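Local atomic coordinates of putative endonuclease/exonuclease/phosphatase family protein (Bacteroides thetaiotaomicron, PDB entry 3MPR), a protein that probably acts as a metal-dependent nuclease of the endonuclease/exonuclease/phosphatase family, cleaving phosphodiester bonds in nucleic acid. Residues Trp28-Gln40 with Gln56-Asp68. Residues are numbered along the deposited sequence; the frame is centred on the assembly and turned at random.
Sequences WGQRYPVIAQMVQ and QLKDMKEALPGYD
Gln56 lays its extended methylene chain over one face of the Trp28 indole, a CH-pi contact in which CG stands 3.7 Å from the centre of the five-membered ring. One turn on, Asp59 takes the indole N-H: Trp28 NE1 donates to Asp59 OD2 at 2.8 Å, nearly straight (163°), with the oxygen in the ring plane and using its anti lone pair. The same aspartate turns its CB onto a face of the Tyr32 ring, and a water joins Tyr32 OH to Asp59 O and Glu62 OE1. A phenylalanine in place of Trp28 would probably leave Asp59 OD2 without its N-H partner and uncover part of the Gln56 chain. Selenomethionine Met60, bent at chi2 and chi3, is flexible enough to fill the hole between Trp28, Tyr32, Ile35 and Ala36, its CE 3.8 Å from Ile35 CG2. Where the helices come close, small residues suit: Ala63 CB meets Ala36 CB at 3.5 Å. Leu64 packs CD2 against Ala36, Val39 and Gln40, touching Gln40 CG at 3.6 Å, while Tyr67 sets its phenol end against Val39 CG1 and bonds through OH to Phe44 O. The helical segments 28-40 and 56-63 cross at -47°, their axes 9.6 Å apart at closest approach. This pair flanks one sheet of the DNase I-like fold; the type II turn Leu64-Tyr67 leads into its outermost strand within the chain, 67-70, beside strand 86-89, whose Phe87 touches Met60.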
ATOM      1  N   TRP A  28      17.074 -13.633  -5.740  1.00 16.48           N
ATOM      2  CA  TRP A  28      15.850 -13.592  -6.532  1.00 14.16           C
ATOM      3  C   TRP A  28      14.797 -14.567  -6.030  1.00 17.34           C
ATOM      4  O   TRP A  28      13.637 -14.195  -5.867  1.00 12.28           O
ATOM      5  CB  TRP A  28      16.161 -13.858  -8.010  1.00 12.82           C
ATOM      6  CG  TRP A  28      14.946 -13.985  -8.905  1.00 12.39           C
ATOM      7  CD1 TRP A  28      14.520 -15.116  -9.551  1.00 10.16           C
ATOM      8  CD2 TRP A  28      14.008 -12.956  -9.241  1.00 12.94           C
ATOM      9  NE1 TRP A  28      13.377 -14.848 -10.273  1.00 10.88           N
ATOM     10  CE2 TRP A  28      13.050 -13.526 -10.103  1.00 13.36           C
ATOM     11  CE3 TRP A  28      13.894 -11.600  -8.908  1.00 11.49           C
ATOM     12  CZ2 TRP A  28      11.985 -12.791 -10.628  1.00 10.22           C
ATOM     13  CZ3 TRP A  28      12.835 -10.875  -9.428  1.00  6.96           C
ATOM     14  CH2 TRP A  28      11.895 -11.468 -10.275  1.00  8.26           C
ATOM     15  N   GLY A  29      15.193 -15.814  -5.776  1.00 15.47           N
ATOM     16  CA  GLY A  29      14.229 -16.841  -5.427  1.00 11.37           C
ATOM     17  C   GLY A  29      13.467 -16.550  -4.148  1.00 11.42           C
ATOM     18  O   GLY A  29      12.302 -16.912  -4.009  1.00 16.27           O
ATOM     19  N   GLN A  30      14.130 -15.877  -3.219  1.00 10.90           N
ATOM     20  CA  GLN A  30      13.518 -15.468  -1.964  1.00 13.51           C
ATOM     21  C   GLN A  30      12.657 -14.203  -2.133  1.00 16.87           C
ATOM     22  O   GLN A  30      11.616 -14.058  -1.490  1.00 16.94           O
ATOM     23  CB  GLN A  30      14.631 -15.242  -0.934  1.00 19.48           C
ATOM     24  CG  GLN A  30      14.198 -14.637   0.381  1.00 21.10           C
ATOM     25  CD  GLN A  30      15.326 -14.601   1.401  1.00 24.14           C
ATOM     26  OE1 GLN A  30      15.698 -15.631   1.955  1.00 25.86           O
ATOM     27  NE2 GLN A  30      15.865 -13.409   1.660  1.00 18.48           N
ATOM     28  N   ARG A  31      13.083 -13.311  -3.024  1.00 11.48           N
ATOM     29  CA  ARG A  31      12.486 -11.972  -3.157  1.00 13.66           C
ATOM     30  C   ARG A  31      11.229 -11.948  -3.996  1.00 12.49           C
ATOM     31  O   ARG A  31      10.264 -11.265  -3.662  1.00 10.68           O
ATOM     32  CB  ARG A  31      13.461 -11.010  -3.854  1.00 15.86           C
ATOM     33  CG  ARG A  31      14.720 -10.704  -3.104  1.00 20.77           C
ATOM     34  CD  ARG A  31      15.453  -9.517  -3.717  1.00 13.48           C
ATOM     35  NE  ARG A  31      16.083  -9.775  -5.013  1.00 12.68           N
ATOM     36  CZ  ARG A  31      15.607  -9.331  -6.175  1.00 10.80           C
ATOM     37  NH1 ARG A  31      14.466  -8.629  -6.208  1.00 10.06           N
ATOM     38  NH2 ARG A  31      16.271  -9.587  -7.305  1.00 10.82           N
ATOM     39  N   TYR A  32      11.256 -12.651  -5.125  1.00 10.75           N
ATOM     40  CA  TYR A  32      10.212 -12.461  -6.124  1.00  8.05           C
ATOM     41  C   TYR A  32       8.797 -12.856  -5.693  1.00 11.06           C
ATOM     42  O   TYR A  32       7.830 -12.235  -6.124  1.00 11.75           O
ATOM     43  CB  TYR A  32      10.615 -13.048  -7.497  1.00  8.53           C
ATOM     44  CG  TYR A  32      10.207 -14.483  -7.781  1.00 11.32           C
ATOM     45  CD1 TYR A  32       8.896 -14.812  -8.073  1.00 14.39           C
ATOM     46  CD2 TYR A  32      11.160 -15.498  -7.798  1.00 10.02           C
ATOM     47  CE1 TYR A  32       8.527 -16.128  -8.348  1.00 14.40           C
ATOM     48  CE2 TYR A  32      10.808 -16.803  -8.061  1.00 15.08           C
ATOM     49  CZ  TYR A  32       9.498 -17.116  -8.340  1.00 17.81           C
ATOM     50  OH  TYR A  32       9.166 -18.421  -8.614  1.00 15.35           O
ATOM     51  N   PRO A  33       8.664 -13.870  -4.821  1.00 11.07           N
ATOM     52  CA  PRO A  33       7.303 -14.154  -4.370  1.00 10.16           C
ATOM     53  C   PRO A  33       6.704 -12.956  -3.624  1.00  9.63           C
ATOM     54  O   PRO A  33       5.505 -12.720  -3.730  1.00  9.14           O
ATOM     55  CB  PRO A  33       7.488 -15.352  -3.437  1.00 12.55           C
ATOM     56  CG  PRO A  33       8.726 -16.049  -3.985  1.00 14.55           C
ATOM     57  CD  PRO A  33       9.625 -14.888  -4.362  1.00 13.56           C
ATOM     58  N   VAL A  34       7.530 -12.203  -2.903  1.00  8.76           N
ATOM     59  CA  VAL A  34       7.066 -10.980  -2.221  1.00  9.26           C
ATOM     60  C   VAL A  34       6.731  -9.872  -3.230  1.00 10.47           C
ATOM     61  O   VAL A  34       5.692  -9.208  -3.127  1.00 12.02           O
ATOM     62  CB  VAL A  34       8.125 -10.475  -1.211  1.00  9.68           C
ATOM     63  CG1 VAL A  34       7.602  -9.263  -0.433  1.00  8.47           C
ATOM     64  CG2 VAL A  34       8.504 -11.598  -0.241  1.00 13.15           C
ATOM     65  N   ILE A  35       7.615  -9.668  -4.204  1.00  6.27           N
ATOM     66  CA  ILE A  35       7.329  -8.752  -5.309  1.00 11.05           C
ATOM     67  C   ILE A  35       5.958  -9.053  -5.929  1.00 10.33           C
ATOM     68  O   ILE A  35       5.150  -8.147  -6.124  1.00 11.51           O
ATOM     69  CB  ILE A  35       8.430  -8.813  -6.396  1.00  8.78           C
ATOM     70  CG1 ILE A  35       9.758  -8.290  -5.848  1.00 11.79           C
ATOM     71  CG2 ILE A  35       8.004  -8.047  -7.666  1.00 10.69           C
ATOM     72  CD1 ILE A  35      10.957  -8.487  -6.800  1.00  9.78           C
ATOM     73  N   ALA A  36       5.687 -10.323  -6.228  1.00  9.41           N
ATOM     74  CA  ALA A  36       4.411 -10.697  -6.843  1.00  9.99           C
ATOM     75  C   ALA A  36       3.240 -10.384  -5.922  1.00 10.37           C
ATOM     76  O   ALA A  36       2.230  -9.845  -6.365  1.00  8.44           O
ATOM     77  CB  ALA A  36       4.390 -12.181  -7.252  1.00  6.91           C
ATOM     78  N   GLN A  37       3.371 -10.713  -4.639  1.00  7.65           N
ATOM     79  CA  GLN A  37       2.348 -10.312  -3.670  1.00 12.55           C
ATOM     80  C   GLN A  37       2.082  -8.802  -3.661  1.00 12.66           C
ATOM     81  O   GLN A  37       0.933  -8.379  -3.557  1.00  8.12           O
ATOM     82  CB  GLN A  37       2.675 -10.811  -2.259  1.00 10.29           C
ATOM     83  CG  GLN A  37       2.366 -12.304  -2.048  1.00 15.38           C
ATOM     84  CD  GLN A  37       1.683 -12.569  -0.717  1.00 18.64           C
ATOM     85  OE1 GLN A  37       2.345 -12.665   0.316  1.00 19.38           O
ATOM     86  NE2 GLN A  37       0.347 -12.663  -0.732  1.00 14.84           N
HETATM   87  N   MSE A  38       3.127  -7.983  -3.761  1.00  7.76           N
HETATM   88  CA  MSE A  38       2.910  -6.527  -3.774  1.00 10.75           C
HETATM   89  C   MSE A  38       2.110  -6.078  -4.994  1.00 11.35           C
HETATM   90  O   MSE A  38       1.215  -5.238  -4.887  1.00 10.30           O
HETATM   91  CB  MSE A  38       4.230  -5.771  -3.739  1.00 10.10           C
HETATM   92  CG  MSE A  38       5.035  -5.994  -2.473  1.00 14.85           C
HETATM   93 SE   MSE A  38       6.589  -4.814  -2.415  1.00 27.14          SE
HETATM   94  CE  MSE A  38       5.649  -3.120  -2.349  1.00 11.35           C
ATOM     95  N   VAL A  39       2.463  -6.620  -6.157  1.00  9.14           N
ATOM     96  CA  VAL A  39       1.741  -6.337  -7.398  1.00  6.45           C
ATOM     97  C   VAL A  39       0.255  -6.659  -7.248  1.00  7.81           C
ATOM     98  O   VAL A  39      -0.619  -5.897  -7.677  1.00 10.43           O
ATOM     99  CB  VAL A  39       2.310  -7.186  -8.564  1.00 12.48           C
ATOM    100  CG1 VAL A  39       1.447  -7.053  -9.809  1.00 12.64           C
ATOM    101  CG2 VAL A  39       3.754  -6.784  -8.868  1.00  9.56           C
ATOM    102  N   GLN A  40      -0.033  -7.793  -6.630  1.00  5.75           N
ATOM    103  CA  GLN A  40      -1.407  -8.221  -6.459  1.00  6.84           C
ATOM    104  C   GLN A  40      -2.113  -7.377  -5.417  1.00  9.38           C
ATOM    105  O   GLN A  40      -3.198  -6.849  -5.669  1.00 10.65           O
ATOM    106  CB  GLN A  40      -1.443  -9.703  -6.074  1.00  9.79           C
ATOM    107  CG  GLN A  40      -0.906 -10.604  -7.175  1.00 13.57           C
ATOM    108  CD  GLN A  40      -0.818 -12.059  -6.750  1.00 12.23           C
ATOM    109  OE1 GLN A  40      -0.313 -12.376  -5.669  1.00 11.40           O
ATOM    110  NE2 GLN A  40      -1.319 -12.948  -7.594  1.00 12.58           N
ATOM    111  N   GLN A  56      13.507 -14.781 -15.053  1.00 12.54           N
ATOM    112  CA  GLN A  56      12.806 -13.990 -14.045  1.00  9.15           C
ATOM    113  C   GLN A  56      11.410 -13.567 -14.516  1.00  6.98           C
ATOM    114  O   GLN A  56      10.467 -13.502 -13.722  1.00 11.58           O
ATOM    115  CB  GLN A  56      13.621 -12.744 -13.714  1.00 11.95           C
ATOM    116  CG  GLN A  56      14.955 -13.027 -13.050  1.00  9.27           C
ATOM    117  CD  GLN A  56      15.692 -11.755 -12.747  1.00 12.67           C
ATOM    118  OE1 GLN A  56      15.395 -11.074 -11.762  1.00 15.93           O
ATOM    119  NE2 GLN A  56      16.636 -11.404 -13.601  1.00  7.44           N
ATOM    120  N   LEU A  57      11.279 -13.251 -15.802  1.00 10.47           N
ATOM    121  CA  LEU A  57       9.972 -12.896 -16.355  1.00  6.85           C
ATOM    122  C   LEU A  57       9.020 -14.079 -16.259  1.00 13.04           C
ATOM    123  O   LEU A  57       7.841 -13.917 -15.932  1.00 10.18           O
ATOM    124  CB  LEU A  57      10.108 -12.425 -17.808  1.00  8.32           C
ATOM    125  CG  LEU A  57      10.906 -11.128 -18.008  1.00  8.25           C
ATOM    126  CD1 LEU A  57      11.059 -10.849 -19.493  1.00  9.21           C
ATOM    127  CD2 LEU A  57      10.206  -9.948 -17.306  1.00 11.39           C
ATOM    128  N   LYS A  58       9.530 -15.279 -16.547  1.00 12.41           N
ATOM    129  CA  LYS A  58       8.695 -16.480 -16.492  1.00  9.56           C
ATOM    130  C   LYS A  58       8.243 -16.780 -15.061  1.00  8.60           C
ATOM    131  O   LYS A  58       7.107 -17.181 -14.828  1.00 13.77           O
ATOM    132  CB  LYS A  58       9.446 -17.675 -17.095  1.00  7.93           C
ATOM    133  CG  LYS A  58       9.468 -17.614 -18.618  1.00 14.01           C
ATOM    134  CD  LYS A  58      10.339 -18.699 -19.214  1.00 16.25           C
ATOM    135  CE  LYS A  58      10.350 -18.612 -20.737  1.00 18.75           C
ATOM    136  NZ  LYS A  58      11.316 -19.616 -21.281  1.00 29.26           N
ATOM    137  N   ASP A  59       9.144 -16.580 -14.109  1.00 10.35           N
ATOM    138  CA  ASP A  59       8.812 -16.722 -12.694  1.00 10.80           C
ATOM    139  C   ASP A  59       7.708 -15.753 -12.301  1.00 14.17           C
ATOM    140  O   ASP A  59       6.768 -16.107 -11.581  1.00 11.34           O
ATOM    141  CB  ASP A  59      10.026 -16.412 -11.816  1.00 11.24           C
ATOM    142  CG  ASP A  59      11.164 -17.384 -12.019  1.00 18.90           C
ATOM    143  OD1 ASP A  59      10.915 -18.480 -12.559  1.00 24.11           O
ATOM    144  OD2 ASP A  59      12.303 -17.042 -11.626  1.00 14.12           O
HETATM  145  N   MSE A  60       7.832 -14.513 -12.754  1.00 11.06           N
HETATM  146  CA  MSE A  60       6.858 -13.496 -12.364  1.00 11.21           C
HETATM  147  C   MSE A  60       5.496 -13.811 -12.952  1.00 12.44           C
HETATM  148  O   MSE A  60       4.488 -13.740 -12.260  1.00 11.74           O
HETATM  149  CB  MSE A  60       7.322 -12.089 -12.769  1.00 10.34           C
HETATM  150  CG  MSE A  60       8.483 -11.562 -11.934  1.00  7.75           C
HETATM  151 SE   MSE A  60       7.946 -11.266 -10.052  1.00 25.84          SE
HETATM  152  CE  MSE A  60       6.383 -10.166 -10.387  1.00 19.26           C
ATOM    153  N   LYS A  61       5.454 -14.177 -14.229  1.00  9.54           N
ATOM    154  CA  LYS A  61       4.176 -14.540 -14.829  1.00  7.43           C
ATOM    155  C   LYS A  61       3.556 -15.744 -14.096  1.00 10.79           C
ATOM    156  O   LYS A  61       2.360 -15.764 -13.819  1.00 12.00           O
ATOM    157  CB  LYS A  61       4.333 -14.812 -16.329  1.00 11.36           C
ATOM    158  CG  LYS A  61       3.040 -15.184 -17.026  1.00 18.27           C
ATOM    159  CD  LYS A  61       3.221 -15.228 -18.543  1.00 17.36           C
ATOM    160  CE  LYS A  61       1.929 -15.617 -19.232  1.00 19.26           C
ATOM    161  NZ  LYS A  61       2.154 -15.788 -20.701  1.00 18.61           N
ATOM    162  N   GLU A  62       4.367 -16.738 -13.760  1.00 11.23           N
ATOM    163  CA  GLU A  62       3.834 -17.875 -13.015  1.00 10.38           C
ATOM    164  C   GLU A  62       3.243 -17.400 -11.687  1.00  9.68           C
ATOM    165  O   GLU A  62       2.201 -17.888 -11.256  1.00 12.13           O
ATOM    166  CB  GLU A  62       4.907 -18.941 -12.784  1.00 19.38           C
ATOM    167  CG  GLU A  62       4.461 -20.083 -11.873  1.00 21.78           C
ATOM    168  CD  GLU A  62       5.562 -21.096 -11.648  1.00 28.84           C
ATOM    169  OE1 GLU A  62       6.618 -20.719 -11.102  1.00 29.55           O
ATOM    170  OE2 GLU A  62       5.381 -22.270 -12.024  1.00 34.88           O
ATOM    171  N   ALA A  63       3.901 -16.432 -11.054  1.00 13.16           N
ATOM    172  CA  ALA A  63       3.443 -15.920  -9.763  1.00 12.82           C
ATOM    173  C   ALA A  63       2.283 -14.950  -9.904  1.00 14.78           C
ATOM    174  O   ALA A  63       1.701 -14.538  -8.900  1.00 14.75           O
ATOM    175  CB  ALA A  63       4.590 -15.245  -9.014  1.00 11.72           C
ATOM    176  N   LEU A  64       1.953 -14.577 -11.142  1.00 11.65           N
ATOM    177  CA  LEU A  64       0.922 -13.568 -11.390  1.00 11.80           C
ATOM    178  C   LEU A  64      -0.172 -14.056 -12.335  1.00 16.93           C
ATOM    179  O   LEU A  64      -0.247 -13.617 -13.473  1.00 13.36           O
ATOM    180  CB  LEU A  64       1.541 -12.279 -11.934  1.00 10.72           C
ATOM    181  CG  LEU A  64       2.397 -11.469 -10.950  1.00  8.93           C
ATOM    182  CD1 LEU A  64       3.046 -10.294 -11.680  1.00 15.56           C
ATOM    183  CD2 LEU A  64       1.560 -10.980  -9.775  1.00  7.01           C
ATOM    184  N   PRO A  65      -1.029 -14.970 -11.853  1.00 18.97           N
ATOM    185  CA  PRO A  65      -2.141 -15.456 -12.670  1.00 21.38           C
ATOM    186  C   PRO A  65      -2.927 -14.271 -13.162  1.00 17.45           C
ATOM    187  O   PRO A  65      -3.227 -13.374 -12.367  1.00 18.67           O
ATOM    188  CB  PRO A  65      -2.988 -16.246 -11.671  1.00 27.72           C
ATOM    189  CG  PRO A  65      -2.009 -16.702 -10.635  1.00 28.98           C
ATOM    190  CD  PRO A  65      -0.998 -15.599 -10.520  1.00 23.19           C
ATOM    191  N   GLY A  66      -3.238 -14.248 -14.451  1.00 15.01           N
ATOM    192  CA  GLY A  66      -4.020 -13.164 -15.010  1.00 18.01           C
ATOM    193  C   GLY A  66      -3.195 -12.047 -15.625  1.00 14.68           C
ATOM    194  O   GLY A  66      -3.759 -11.131 -16.214  1.00 15.47           O
ATOM    195  N   TYR A  67      -1.870 -12.109 -15.477  1.00 10.56           N
ATOM    196  CA  TYR A  67      -0.978 -11.138 -16.111  1.00 10.98           C
ATOM    197  C   TYR A  67      -0.245 -11.746 -17.301  1.00 14.31           C
ATOM    198  O   TYR A  67       0.082 -12.930 -17.290  1.00 11.88           O
ATOM    199  CB  TYR A  67       0.067 -10.627 -15.112  1.00 11.39           C
ATOM    200  CG  TYR A  67      -0.469  -9.643 -14.089  1.00 10.20           C
ATOM    201  CD1 TYR A  67      -0.293  -8.267 -14.252  1.00  9.47           C
ATOM    202  CD2 TYR A  67      -1.129 -10.089 -12.945  1.00 11.45           C
ATOM    203  CE1 TYR A  67      -0.798  -7.360 -13.299  1.00  8.76           C
ATOM    204  CE2 TYR A  67      -1.619  -9.200 -11.994  1.00 12.28           C
ATOM    205  CZ  TYR A  67      -1.453  -7.835 -12.179  1.00 12.06           C
ATOM    206  OH  TYR A  67      -1.951  -6.964 -11.227  1.00 11.35           O
ATOM    207  N   ASP A  68       0.014 -10.939 -18.327  1.00  9.21           N
ATOM    208  CA  ASP A  68       1.010 -11.325 -19.324  1.00 11.21           C
ATOM    209  C   ASP A  68       2.077 -10.243 -19.368  1.00 14.11           C
ATOM    210  O   ASP A  68       1.948  -9.219 -18.696  1.00 10.92           O
ATOM    211  CB  ASP A  68       0.374 -11.485 -20.699  1.00 13.84           C
ATOM    212  CG  ASP A  68       1.058 -12.566 -21.537  1.00 24.70           C
ATOM    213  OD1 ASP A  68       2.281 -12.824 -21.354  1.00 18.21           O
ATOM    214  OD2 ASP A  68       0.362 -13.161 -22.384  1.00 34.02           O
TER
HETATM  215  O   HOH W   1       6.853 -18.398  -9.930  1.00 16.40           O
HETATM  216  O   HOH W   2       1.611 -14.319  -5.952  1.00 28.88           O